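Local coordinates for protein Rho guanine nucleotide exchange factor 11 (Homo sapiens, PDB 5JHH) that probably activates Rho-family GTPases by promoting exchange of their bound GDP for GTP, through a RhoGEF (DH) domain followed by a PH domain, at residues T251-H256 and L276-L281; K328-I333 and E346-T351. One frame throughout, in Å; residues are numbered along the deposited sequence.

How the contacts relate
Both contacts belong to the PH domain. Contact 1 pairs the start of strand 254-263 with the end of strand 269-277 and the turn into strand 280-287. Contact 2 pairs strands 330-335 and 345-348. Strand 254-263 also pairs with strand 345-348, so the two contacts share one curled sheet. Their centres lie about 19 Å apart. They meet in the hydrophobic interior, where L281 CD2 packs against I333 CD1 at 3.3 Å. Both also send side chains onto the C-terminal helix 352-368. Contact 1 also has side chains on the long helix 189-227. A glycerol, probably from the crystallisation liquor, lies about 3 Å from the H256 side chain.

Contact 1: T251-H256 and L276-L281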
ATOM      1  N   THR A 251      -6.690  10.690 -23.548  1.00 45.53           N
ATOM      2  CA  THR A 251      -7.998  11.350 -23.362  1.00 45.90           C
ATOM      3  C   THR A 251      -9.004  10.465 -22.648  1.00 45.69           C
ATOM      4  O   THR A 251     -10.192  10.764 -22.612  1.00 39.47           O
ATOM      5  CB  THR A 251      -8.605  11.703 -24.718  1.00 46.06           C
ATOM      6  OG1 THR A 251      -8.833  10.477 -25.426  1.00 44.07           O
ATOM      7  CG2 THR A 251      -7.628  12.646 -25.544  1.00 44.49           C
ATOM      8  N   ARG A 252      -8.529   9.351 -22.101  1.00 53.48           N
ATOM      9  CA  ARG A 252      -9.400   8.380 -21.440  1.00 52.92           C
ATOM     10  C   ARG A 252      -8.849   8.031 -20.087  1.00 44.58           C
ATOM     11  O   ARG A 252      -7.669   8.221 -19.800  1.00 43.00           O
ATOM     12  CB  ARG A 252      -9.514   7.100 -22.280  1.00 63.35           C
ATOM     13  CG  ARG A 252     -10.220   7.322 -23.605  1.00 65.42           C
ATOM     14  CD  ARG A 252      -9.441   6.740 -24.779  1.00 66.60           C
ATOM     15  NE  ARG A 252     -10.066   7.038 -26.069  1.00 61.97           N
ATOM     16  CZ  ARG A 252     -11.284   6.632 -26.394  1.00 60.81           C
ATOM     17  NH1 ARG A 252     -12.013   5.947 -25.530  1.00 59.56           N
ATOM     18  NH2 ARG A 252     -11.786   6.918 -27.578  1.00 71.20           N
ATOM     19  N   LYS A 253      -9.707   7.478 -19.257  1.00 40.48           N
ATOM     20  CA  LYS A 253      -9.263   6.994 -17.989  1.00 42.41           C
ATOM     21  C   LYS A 253      -8.956   5.488 -18.031  1.00 37.54           C
ATOM     22  O   LYS A 253      -9.638   4.725 -18.691  1.00 32.60           O
ATOM     23  CB  LYS A 253     -10.294   7.332 -16.920  1.00 46.12           C
ATOM     24  CG  LYS A 253     -10.214   8.777 -16.448  1.00 47.33           C
ATOM     25  CD  LYS A 253     -11.431   9.154 -15.623  1.00 49.47           C
ATOM     26  CE  LYS A 253     -11.415   8.452 -14.280  1.00 56.06           C
ATOM     27  NZ  LYS A 253     -12.291   9.169 -13.310  1.00 64.46           N
ATOM     28  N   MET A 254      -7.907   5.091 -17.325  1.00 34.52           N
ATOM     29  CA  MET A 254      -7.559   3.704 -17.192  1.00 32.35           C
ATOM     30  C   MET A 254      -8.135   3.119 -15.931  1.00 33.25           C
ATOM     31  O   MET A 254      -8.019   3.697 -14.864  1.00 40.25           O
ATOM     32  CB  MET A 254      -6.061   3.549 -17.124  1.00 33.66           C
ATOM     33  CG  MET A 254      -5.647   2.078 -17.073  1.00 36.48           C
ATOM     34  SD  MET A 254      -3.955   1.890 -17.642  1.00 38.30           S
ATOM     35  CE  MET A 254      -3.068   2.880 -16.461  1.00 36.09           C
ATOM     36  N   ILE A 255      -8.702   1.943 -16.050  1.00 26.18           N
ATOM     37  CA  ILE A 255      -9.215   1.236 -14.917  1.00 27.93           C
ATOM     38  C   ILE A 255      -8.233   0.203 -14.456  1.00 27.82           C
ATOM     39  O   ILE A 255      -8.072  -0.028 -13.255  1.00 28.76           O
ATOM     40  CB  ILE A 255     -10.535   0.550 -15.299  1.00 31.74           C
ATOM     41  CG1 ILE A 255     -11.568   1.623 -15.726  1.00 33.70           C
ATOM     42  CG2 ILE A 255     -11.050  -0.347 -14.190  1.00 30.94           C
ATOM     43  CD1 ILE A 255     -13.014   1.156 -15.852  1.00 36.54           C
ATOM     44  N   HIS A 256      -7.597  -0.460 -15.410  1.00 30.29           N
ATOM     45  CA  HIS A 256      -6.751  -1.603 -15.097  1.00 30.27           C
ATOM     46  C   HIS A 256      -5.841  -1.859 -16.272  1.00 30.37           C
ATOM     47  O   HIS A 256      -6.080  -1.348 -17.345  1.00 36.15           O
ATOM     48  CB  HIS A 256      -7.601  -2.829 -14.808  1.00 29.79           C
ATOM     49  CG  HIS A 256      -6.853  -3.926 -14.142  1.00 31.70           C
ATOM     50  ND1 HIS A 256      -6.705  -5.175 -14.704  1.00 39.08           N
ATOM     51  CD2 HIS A 256      -6.219  -3.970 -12.952  1.00 36.68           C
ATOM     52  CE1 HIS A 256      -6.003  -5.943 -13.887  1.00 39.41           C
ATOM     53  NE2 HIS A 256      -5.684  -5.228 -12.821  1.00 39.70           N
ATOM     54  N   LEU A 276      -7.450  -1.814 -19.855  1.00 29.36           N
ATOM     55  CA  LEU A 276      -8.862  -1.647 -19.678  1.00 30.26           C
ATOM     56  C   LEU A 276      -9.144  -0.174 -19.393  1.00 31.58           C
ATOM     57  O   LEU A 276      -8.894   0.306 -18.310  1.00 31.89           O
ATOM     58  CB  LEU A 276      -9.376  -2.531 -18.547  1.00 30.24           C
ATOM     59  CG  LEU A 276     -10.810  -2.237 -18.150  1.00 33.47           C
ATOM     60  CD1 LEU A 276     -11.730  -2.201 -19.363  1.00 34.47           C
ATOM     61  CD2 LEU A 276     -11.297  -3.243 -17.131  1.00 33.37           C
ATOM     62  N   LEU A 277      -9.661   0.526 -20.393  1.00 33.08           N
ATOM     63  CA  LEU A 277     -10.070   1.905 -20.239  1.00 33.45           C
ATOM     64  C   LEU A 277     -11.563   1.989 -19.890  1.00 35.43           C
ATOM     65  O   LEU A 277     -12.218   0.978 -19.662  1.00 37.91           O
ATOM     66  CB  LEU A 277      -9.785   2.665 -21.507  1.00 32.23           C
ATOM     67  CG  LEU A 277      -8.411   2.366 -22.098  1.00 33.73           C
ATOM     68  CD1 LEU A 277      -8.143   3.305 -23.260  1.00 34.60           C
ATOM     69  CD2 LEU A 277      -7.291   2.465 -21.075  1.00 35.60           C
ATOM     70  N   GLU A 278     -12.086   3.190 -19.805  1.00 33.28           N
ATOM     71  CA  GLU A 278     -13.458   3.359 -19.393  1.00 41.89           C
ATOM     72  C   GLU A 278     -14.435   2.806 -20.435  1.00 42.90           C
ATOM     73  O   GLU A 278     -15.474   2.194 -20.110  1.00 38.20           O
ATOM     74  CB  GLU A 278     -13.734   4.828 -19.217  1.00 44.76           C
ATOM     75  CG  GLU A 278     -13.326   5.334 -17.867  1.00 52.98           C
ATOM     76  CD  GLU A 278     -13.818   6.754 -17.651  1.00 64.21           C
ATOM     77  OE1 GLU A 278     -13.797   7.544 -18.646  1.00 61.58           O
ATOM     78  OE2 GLU A 278     -14.214   7.058 -16.494  1.00 60.71           O
ATOM     79  N   ASP A 279     -14.083   3.012 -21.692  1.00 38.19           N
ATOM     80  CA  ASP A 279     -15.017   2.742 -22.775  1.00 45.41           C
ATOM     81  C   ASP A 279     -14.518   1.628 -23.697  1.00 41.43           C
ATOM     82  O   ASP A 279     -15.308   1.053 -24.430  1.00 46.32           O
ATOM     83  CB  ASP A 279     -15.246   4.038 -23.548  1.00 42.57           C
ATOM     84  CG  ASP A 279     -13.927   4.704 -23.990  1.00 46.61           C
ATOM     85  OD1 ASP A 279     -12.809   4.269 -23.617  1.00 52.53           O
ATOM     86  OD2 ASP A 279     -13.992   5.681 -24.738  1.00 57.83           O
ATOM     87  N   LEU A 280     -13.218   1.327 -23.625  1.00 41.68           N
ATOM     88  CA  LEU A 280     -12.545   0.389 -24.531  1.00 45.21           C
ATOM     89  C   LEU A 280     -11.634  -0.567 -23.787  1.00 42.48           C
ATOM     90  O   LEU A 280     -11.014  -0.186 -22.814  1.00 44.70           O
ATOM     91  CB  LEU A 280     -11.663   1.136 -25.545  1.00 49.52           C
ATOM     92  CG  LEU A 280     -12.371   2.256 -26.308  1.00 53.82           C
ATOM     93  CD1 LEU A 280     -11.400   3.084 -27.120  1.00 52.30           C
ATOM     94  CD2 LEU A 280     -13.473   1.660 -27.174  1.00 54.97           C
ATOM     95  N   LEU A 281     -11.547  -1.796 -24.290  1.00 38.48           N
ATOM     96  CA  LEU A 281     -10.457  -2.722 -23.998  1.00 40.50           C
ATOM     97  C   LEU A 281      -9.470  -2.709 -25.168  1.00 40.93           C
ATOM     98  O   LEU A 281      -9.887  -2.903 -26.300  1.00 45.05           O
ATOM     99  CB  LEU A 281     -11.005  -4.126 -23.849  1.00 39.76           C
ATOM    100  CG  LEU A 281     -10.011  -5.205 -23.419  1.00 41.23           C
ATOM    101  CD1 LEU A 281      -9.623  -4.959 -21.971  1.00 39.73           C
ATOM    102  CD2 LEU A 281     -10.595  -6.616 -23.590  1.00 42.13           C
TER
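I255 and H256 both face L276 across a classic beta bulge in the antiparallel PH-domain hairpin of strands 254-263 and 269-277. L276 O accepts two bonds there. I255 N reaches it at 2.8 Å, nearly along the C=O axis, and H256 N comes in the carbonyl plane on a lone pair at 3.3 Å. L276 N returns a bond to H256 O, from above that carbonyl's plane.

The bulge around L276 is closely packed. I255 CB meets L276 CG at 4.0 Å, and the two side chains run obliquely to each other. L276 CG stands anti to its backbone N (chi1 170°), and its CD2 approaches I255 CG2. Helix 352-368 meets the bulge: L361 touches both H256 and L276, and W358 meets the H256 ring edge-to-face. H256 and L276 put their side chains on one face of the sheet, M254 and L277 on the opposite one. M254 also touches helix 189-227.

K253 and E278 form the solvent side. The bond from E278 N to K253 O is weak, bent to 123°. Both side chains are exposed and touch through carbon, with K253 CB 3.6 Å from E278 CD. Their opposite charges stay beyond salt-bridge range, with K253 NZ 4.3 Å from E278 OE2.

R252 makes a separate packed spot. It bends at chi2 and crosses L277 at about a right angle. Its guanidinium lies by the D279 carboxylate as a salt bridge, but the modelled atoms are too close, so the detail is doubtful. The L277 CD1 methyl lies 4.0 Å from R252 CD.

Contact 2: K328-I333 and E346-T351; sequences KRAFFI and ELVALT
F331 turns one ring face to L347 across an antiparallel hydrogen-bonded pair in the hairpin of strands 330-335 and 345-348. L347 CB sits 4.0 Å from the ring centroid, 24° off the normal, as a CH-pi contact. CG of F331 lies between the backbone N and the carbonyl carbon (chi1 61°), and this swings the ring over its partner. I333 CD1 comes to the ring edge and also meets L347 CD1 at 3.6 Å. An alanine in place of F331 would probably leave L347 CB without its ring face and open a gap beside helix 352-368.

F332 and E346 lie on the opposite face of the sheet. Their side chains run alongside, pointing the same way. E346 CG meets the ring edge, 3.7 Å from F332 CE1, and the carboxylate is turned 72° from the ring. The charged end of E346 forms a salt bridge with R263.

Two backbone hydrogen bonds, F331 N to L347 O and L347 N to F331 O, join that pair. A349 N gives R329 O a nearly straight one at 2.9 Å. The R329 chain is extended from CG to NE and passes A349 O; L350 O lies at the edge of its guanidinium, in plane.

T351 is the N-cap of helix 352-368, its OG1 hydrogen-bonded to D354 N. M359 and L362 of that helix touch F331. Strands 319-323 and 254-263 flank the pair: I333 touches V319 and I321, and L260 touches F331 and A349.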
ATOM      1  N   LYS A 328      -9.638 -22.107 -15.025  1.00 46.35           N
ATOM      2  CA  LYS A 328      -9.816 -21.079 -13.988  1.00 50.07           C
ATOM      3  C   LYS A 328      -8.963 -19.811 -14.194  1.00 43.76           C
ATOM      4  O   LYS A 328      -9.048 -18.896 -13.395  1.00 39.76           O
ATOM      5  CB  LYS A 328      -9.527 -21.660 -12.577  1.00 57.69           C
ATOM      6  CG  LYS A 328      -8.358 -22.658 -12.511  1.00 66.96           C
ATOM      7  CD  LYS A 328      -7.563 -22.698 -11.196  1.00 70.74           C
ATOM      8  CE  LYS A 328      -6.064 -22.900 -11.487  1.00 77.79           C
ATOM      9  NZ  LYS A 328      -5.127 -22.658 -10.346  1.00 75.94           N
ATOM     10  N   ARG A 329      -8.132 -19.785 -15.231  1.00 39.77           N
ATOM     11  CA  ARG A 329      -7.334 -18.620 -15.596  1.00 39.63           C
ATOM     12  C   ARG A 329      -7.880 -17.913 -16.820  1.00 40.07           C
ATOM     13  O   ARG A 329      -7.364 -16.862 -17.224  1.00 36.97           O
ATOM     14  CB  ARG A 329      -5.917 -19.038 -15.940  1.00 39.19           C
ATOM     15  CG  ARG A 329      -5.114 -19.578 -14.786  1.00 43.38           C
ATOM     16  CD  ARG A 329      -3.723 -19.911 -15.291  1.00 45.40           C
ATOM     17  NE  ARG A 329      -2.935 -20.468 -14.211  1.00 57.31           N
ATOM     18  CZ  ARG A 329      -3.001 -21.730 -13.789  1.00 67.89           C
ATOM     19  NH1 ARG A 329      -3.814 -22.599 -14.378  1.00 66.46           N
ATOM     20  NH2 ARG A 329      -2.238 -22.124 -12.772  1.00 74.38           N
ATOM     21  N   ALA A 330      -8.899 -18.490 -17.438  1.00 38.91           N
ATOM     22  CA  ALA A 330      -9.343 -17.973 -18.714  1.00 39.04           C
ATOM     23  C   ALA A 330     -10.715 -17.378 -18.616  1.00 34.56           C
ATOM     24  O   ALA A 330     -11.530 -17.827 -17.811  1.00 35.63           O
ATOM     25  CB  ALA A 330      -9.353 -19.080 -19.737  1.00 42.46           C
ATOM     26  N   PHE A 331     -10.981 -16.436 -19.519  1.00 33.88           N
ATOM     27  CA  PHE A 331     -12.305 -15.841 -19.679  1.00 32.77           C
ATOM     28  C   PHE A 331     -12.528 -15.446 -21.136  1.00 32.23           C
ATOM     29  O   PHE A 331     -11.568 -15.271 -21.878  1.00 31.75           O
ATOM     30  CB  PHE A 331     -12.466 -14.620 -18.768  1.00 34.29           C
ATOM     31  CG  PHE A 331     -11.486 -13.505 -19.053  1.00 37.73           C
ATOM     32  CD1 PHE A 331     -10.259 -13.463 -18.407  1.00 40.82           C
ATOM     33  CD2 PHE A 331     -11.797 -12.498 -19.940  1.00 35.08           C
ATOM     34  CE1 PHE A 331      -9.361 -12.436 -18.652  1.00 39.74           C
ATOM     35  CE2 PHE A 331     -10.907 -11.478 -20.178  1.00 36.31           C
ATOM     36  CZ  PHE A 331      -9.687 -11.447 -19.543  1.00 38.23           C
ATOM     37  N   PHE A 332     -13.800 -15.320 -21.521  1.00 33.93           N
ATOM     38  CA  PHE A 332     -14.204 -14.994 -22.897  1.00 36.59           C
ATOM     39  C   PHE A 332     -14.744 -13.573 -22.980  1.00 35.54           C
ATOM     40  O   PHE A 332     -15.468 -13.099 -22.098  1.00 34.12           O
ATOM     41  CB  PHE A 332     -15.332 -15.919 -23.372  1.00 36.74           C
ATOM     42  CG  PHE A 332     -14.965 -17.391 -23.443  1.00 37.73           C
ATOM     43  CD1 PHE A 332     -13.783 -17.817 -24.010  1.00 37.25           C
ATOM     44  CD2 PHE A 332     -15.836 -18.347 -22.978  1.00 40.81           C
ATOM     45  CE1 PHE A 332     -13.477 -19.161 -24.084  1.00 38.12           C
ATOM     46  CE2 PHE A 332     -15.550 -19.714 -23.080  1.00 41.74           C
ATOM     47  CZ  PHE A 332     -14.368 -20.116 -23.625  1.00 38.43           C
ATOM     48  N   ILE A 333     -14.427 -12.919 -24.077  1.00 34.54           N
ATOM     49  CA  ILE A 333     -15.118 -11.727 -24.440  1.00 37.15           C
ATOM     50  C   ILE A 333     -15.846 -11.959 -25.756  1.00 41.58           C
ATOM     51  O   ILE A 333     -15.249 -12.334 -26.770  1.00 44.22           O
ATOM     52  CB  ILE A 333     -14.166 -10.549 -24.555  1.00 38.36           C
ATOM     53  CG1 ILE A 333     -13.447 -10.366 -23.211  1.00 40.00           C
ATOM     54  CG2 ILE A 333     -14.936  -9.297 -24.972  1.00 38.04           C
ATOM     55  CD1 ILE A 333     -12.320  -9.362 -23.251  1.00 40.46           C
ATOM     56  N   GLU A 346     -10.615 -15.151 -26.533  1.00 35.89           N
ATOM     57  CA  GLU A 346     -10.365 -16.025 -25.396  1.00 41.45           C
ATOM     58  C   GLU A 346      -9.077 -15.546 -24.766  1.00 45.28           C
ATOM     59  O   GLU A 346      -8.029 -15.544 -25.432  1.00 41.49           O
ATOM     60  CB  GLU A 346     -10.229 -17.507 -25.803  1.00 42.79           C
ATOM     61  CG  GLU A 346      -9.890 -18.428 -24.619  1.00 42.70           C
ATOM     62  CD  GLU A 346      -9.873 -19.909 -24.962  1.00 46.99           C
ATOM     63  OE1 GLU A 346     -10.029 -20.232 -26.171  1.00 56.98           O
ATOM     64  OE2 GLU A 346      -9.704 -20.748 -24.024  1.00 47.89           O
ATOM     65  N   LEU A 347      -9.150 -15.140 -23.493  1.00 42.21           N
ATOM     66  CA  LEU A 347      -8.019 -14.489 -22.858  1.00 35.38           C
ATOM     67  C   LEU A 347      -7.596 -15.260 -21.637  1.00 34.78           C
ATOM     68  O   LEU A 347      -8.452 -15.802 -20.897  1.00 33.42           O
ATOM     69  CB  LEU A 347      -8.375 -13.049 -22.528  1.00 35.03           C
ATOM     70  CG  LEU A 347      -8.514 -12.179 -23.780  1.00 37.34           C
ATOM     71  CD1 LEU A 347      -9.092 -10.838 -23.391  1.00 39.96           C
ATOM     72  CD2 LEU A 347      -7.185 -11.967 -24.491  1.00 38.28           C
ATOM     73  N   VAL A 348      -6.278 -15.321 -21.420  1.00 35.23           N
ATOM     74  CA  VAL A 348      -5.718 -16.095 -20.293  1.00 38.88           C
ATOM     75  C   VAL A 348      -4.828 -15.204 -19.405  1.00 37.41           C
ATOM     76  O   VAL A 348      -3.891 -14.575 -19.869  1.00 33.95           O
ATOM     77  CB  VAL A 348      -4.920 -17.347 -20.776  1.00 41.96           C
ATOM     78  CG1 VAL A 348      -4.673 -18.347 -19.631  1.00 43.07           C
ATOM     79  CG2 VAL A 348      -5.655 -18.042 -21.895  1.00 41.89           C
ATOM     80  N   ALA A 349      -5.167 -15.194 -18.125  1.00 40.34           N
ATOM     81  CA  ALA A 349      -4.514 -14.406 -17.089  1.00 39.36           C
ATOM     82  C   ALA A 349      -3.459 -15.257 -16.403  1.00 40.08           C
ATOM     83  O   ALA A 349      -3.394 -16.461 -16.605  1.00 38.14           O
ATOM     84  CB  ALA A 349      -5.556 -13.968 -16.071  1.00 39.19           C
ATOM     85  N   LEU A 350      -2.659 -14.634 -15.552  1.00 43.13           N
ATOM     86  CA  LEU A 350      -1.503 -15.323 -14.968  1.00 42.70           C
ATOM     87  C   LEU A 350      -1.942 -16.329 -13.947  1.00 36.10           C
ATOM     88  O   LEU A 350      -1.309 -17.327 -13.782  1.00 38.39           O
ATOM     89  CB  LEU A 350      -0.533 -14.335 -14.303  1.00 43.38           C
ATOM     90  CG  LEU A 350      -0.023 -13.144 -15.121  1.00 47.68           C
ATOM     91  CD1 LEU A 350       0.352 -11.978 -14.189  1.00 50.32           C
ATOM     92  CD2 LEU A 350       1.122 -13.515 -16.067  1.00 45.30           C
ATOM     93  N   THR A 351      -3.007 -16.046 -13.226  1.00 36.75           N
ATOM     94  CA  THR A 351      -3.469 -16.961 -12.200  1.00 34.50           C
ATOM     95  C   THR A 351      -4.976 -16.928 -12.120  1.00 32.81           C
ATOM     96  O   THR A 351      -5.624 -16.104 -12.737  1.00 30.63           O
ATOM     97  CB  THR A 351      -2.898 -16.570 -10.812  1.00 38.41           C
ATOM     98  OG1 THR A 351      -3.404 -15.289 -10.403  1.00 34.78           O
ATOM     99  CG2 THR A 351      -1.325 -16.520 -10.845  1.00 38.39           C
TER